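Local coordinates for protein computational Design of Enzyme (Synthetic construct, PDB 3TP4) that is of unconfirmed function but was computationally designed as an enzyme, probably to carry an activated serine in a catalytic triad on a TIM-barrel scaffold, at residues I166-R171 with S211-A216. Residues are numbered along the deposited sequence; the frame is centred on the assembly and turned at random.
Sequences IPIVFR and SNFLYA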
loop_
_atom_site.group_PDB
_atom_site.type_symbol
_atom_site.label_atom_id
_atom_site.label_comp_id
_atom_site.label_asym_id
_atom_site.label_seq_id
_atom_site.Cartn_x
_atom_site.Cartn_y
_atom_site.Cartn_z
ATOM N N ILE A 166 -6.854 13.163 9.555
ATOM C CA ILE A 166 -7.103 13.027 8.123
ATOM C C ILE A 166 -6.821 11.583 7.687
ATOM O O ILE A 166 -5.730 11.066 7.919
ATOM C CB ILE A 166 -6.175 13.966 7.347
ATOM C CG1 ILE A 166 -6.382 15.416 7.804
ATOM C CG2 ILE A 166 -6.388 13.829 5.844
ATOM C CD1 ILE A 166 -5.349 16.357 7.251
ATOM N N PRO A 167 -7.808 10.922 7.067
ATOM C CA PRO A 167 -7.555 9.541 6.632
ATOM C C PRO A 167 -6.464 9.476 5.572
ATOM O O PRO A 167 -6.327 10.388 4.754
ATOM C CB PRO A 167 -8.910 9.095 6.063
ATOM C CG PRO A 167 -9.913 9.999 6.745
ATOM C CD PRO A 167 -9.211 11.322 6.864
ATOM N N ILE A 168 -5.679 8.405 5.610
ATOM C CA ILE A 168 -4.560 8.217 4.702
ATOM C C ILE A 168 -4.583 6.788 4.164
ATOM O O ILE A 168 -4.733 5.830 4.928
ATOM C CB ILE A 168 -3.210 8.463 5.423
ATOM C CG1 ILE A 168 -3.039 9.947 5.747
ATOM C CG2 ILE A 168 -2.039 8.011 4.560
ATOM C CD1 ILE A 168 -1.853 10.224 6.646
ATOM N N VAL A 169 -4.472 6.645 2.852
ATOM C CA VAL A 169 -4.336 5.323 2.253
ATOM C C VAL A 169 -2.857 4.986 2.273
ATOM O O VAL A 169 -2.067 5.553 1.504
ATOM C CB VAL A 169 -4.864 5.309 0.809
ATOM C CG1 VAL A 169 -4.735 3.911 0.210
ATOM C CG2 VAL A 169 -6.308 5.786 0.782
ATOM N N PHE A 170 -2.477 4.110 3.197
ATOM C CA PHE A 170 -1.074 3.787 3.431
ATOM C C PHE A 170 -0.719 2.499 2.716
ATOM O O PHE A 170 -1.382 1.485 2.910
ATOM C CB PHE A 170 -0.811 3.610 4.935
ATOM C CG PHE A 170 0.587 3.201 5.251
ATOM C CD1 PHE A 170 1.661 3.985 4.843
ATOM C CD2 PHE A 170 0.839 2.034 5.960
ATOM C CE1 PHE A 170 2.958 3.615 5.136
ATOM C CE2 PHE A 170 2.137 1.658 6.258
ATOM C CZ PHE A 170 3.195 2.444 5.847
ATOM N N ARG A 171 0.321 2.548 1.891
ATOM C CA ARG A 171 0.736 1.406 1.093
ATOM C C ARG A 171 2.133 0.963 1.498
ATOM O O ARG A 171 3.132 1.477 0.979
ATOM C CB ARG A 171 0.734 1.759 -0.394
ATOM C CG ARG A 171 1.163 0.601 -1.276
ATOM C CD ARG A 171 1.172 0.986 -2.750
ATOM N NE ARG A 171 1.450 -0.181 -3.583
ATOM C CZ ARG A 171 1.550 -0.153 -4.907
ATOM N NH1 ARG A 171 1.382 0.993 -5.572
ATOM N NH2 ARG A 171 1.816 -1.276 -5.559
ATOM N N SER A 211 -5.132 5.077 13.858
ATOM C CA SER A 211 -6.551 4.895 13.600
ATOM C C SER A 211 -7.032 5.595 12.331
ATOM O O SER A 211 -8.223 5.570 12.026
ATOM C CB SER A 211 -7.379 5.373 14.803
ATOM O OG SER A 211 -7.229 6.770 14.985
ATOM N N ASN A 212 -6.118 6.219 11.594
ATOM C CA ASN A 212 -6.508 6.947 10.379
ATOM C C ASN A 212 -5.861 6.396 9.103
ATOM O O ASN A 212 -5.688 7.125 8.125
ATOM C CB ASN A 212 -6.264 8.469 10.521
ATOM C CG ASN A 212 -4.807 8.809 10.816
ATOM O OD1 ASN A 212 -4.146 8.115 11.585
ATOM N ND2 ASN A 212 -4.301 9.875 10.199
ATOM N N PHE A 213 -5.517 5.105 9.120
ATOM C CA PHE A 213 -4.995 4.427 7.936
ATOM C C PHE A 213 -6.002 3.459 7.292
ATOM O O PHE A 213 -6.718 2.706 7.978
ATOM C CB PHE A 213 -3.727 3.627 8.255
ATOM C CG PHE A 213 -2.461 4.438 8.283
ATOM C CD1 PHE A 213 -2.485 5.801 8.101
ATOM C CD2 PHE A 213 -1.238 3.814 8.485
ATOM C CE1 PHE A 213 -1.317 6.534 8.126
ATOM C CE2 PHE A 213 -0.071 4.539 8.515
ATOM C CZ PHE A 213 -0.109 5.906 8.334
ATOM N N LEU A 214 -6.029 3.487 5.964
ATOM C CA LEU A 214 -6.551 2.396 5.154
ATOM C C LEU A 214 -5.312 1.745 4.543
ATOM O O LEU A 214 -4.338 2.429 4.243
ATOM C CB LEU A 214 -7.474 2.925 4.054
ATOM C CG LEU A 214 -8.737 3.632 4.551
ATOM C CD1 LEU A 214 -9.593 4.166 3.392
ATOM C CD2 LEU A 214 -9.568 2.692 5.456
ATOM N N TYR A 215 -5.332 0.428 4.382
ATOM C CA TYR A 215 -4.126 -0.293 3.995
ATOM C C TYR A 215 -4.184 -0.772 2.557
ATOM O O TYR A 215 -5.073 -1.524 2.183
ATOM C CB TYR A 215 -3.855 -1.449 4.968
ATOM C CG TYR A 215 -3.434 -0.943 6.327
ATOM C CD1 TYR A 215 -4.378 -0.716 7.332
ATOM C CD2 TYR A 215 -2.107 -0.652 6.593
ATOM C CE1 TYR A 215 -4.001 -0.239 8.572
ATOM C CE2 TYR A 215 -1.717 -0.168 7.830
ATOM C CZ TYR A 215 -2.667 0.032 8.812
ATOM O OH TYR A 215 -2.272 0.514 10.032
ATOM N N ALA A 216 -3.233 -0.314 1.752
ATOM C CA ALA A 216 -3.194 -0.677 0.342
ATOM C C ALA A 216 -2.068 -1.666 0.057
ATOM O O ALA A 216 -1.013 -1.633 0.695
ATOM C CB ALA A 216 -3.047 0.577 -0.536
#
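Ile168 and Phe170 exchange backbone hydrogen bonds with Asn212, Leu214 and Ala216, pairing neighbouring parallel strands of the TIM barrel. Four such bonds join 168-171 to 212-216: Ile168 N to Asn212 O, just ahead of its strand, Leu214 N to Ile168 O, Phe170 N to Leu214 O at 2.7 Å, and Ala216 N to Phe170 O at 2.8 Å. The axes of the short strand segments are inclined at 36°, in keeping with the twist of a closed barrel.

One side-chain bond extends the pairing beyond the strand starts. Asn212 ND2 donates to Ile166 O over 2.9 Å, with the acceptor close to the amide plane but the donor standing above the carbonyl plane; ND2 also bonds Ala155 O.

Apolar contacts concentrate around Phe213. Phe170 CB sits over one face of the Phe213 ring, 3.8 Å from the centroid, a CH-pi contact. The two phenyl rings, planes at 24° and centroids 4.8 Å distant, are slid apart and barely overlap. Ile168 CB approaches Phe213 CE1 at 3.8 Å, while Tyr215 CE2 meets the edge of the Phe170 ring; Phe170 and Tyr215 pack against Leu204 of helix 190-207. On the other sheet face, Val169 CG1, anti to its backbone N (chi1 -179°), reaches Ala216 CB at 3.8 Å.

Arg171 extends to a salt bridge with Asp246, near a possible Ser-His-Glu triad without touching it. Parallel pairing thus satisfies the buried backbone N and O of Ile168 and Phe170, while apolar side chains pack alongside.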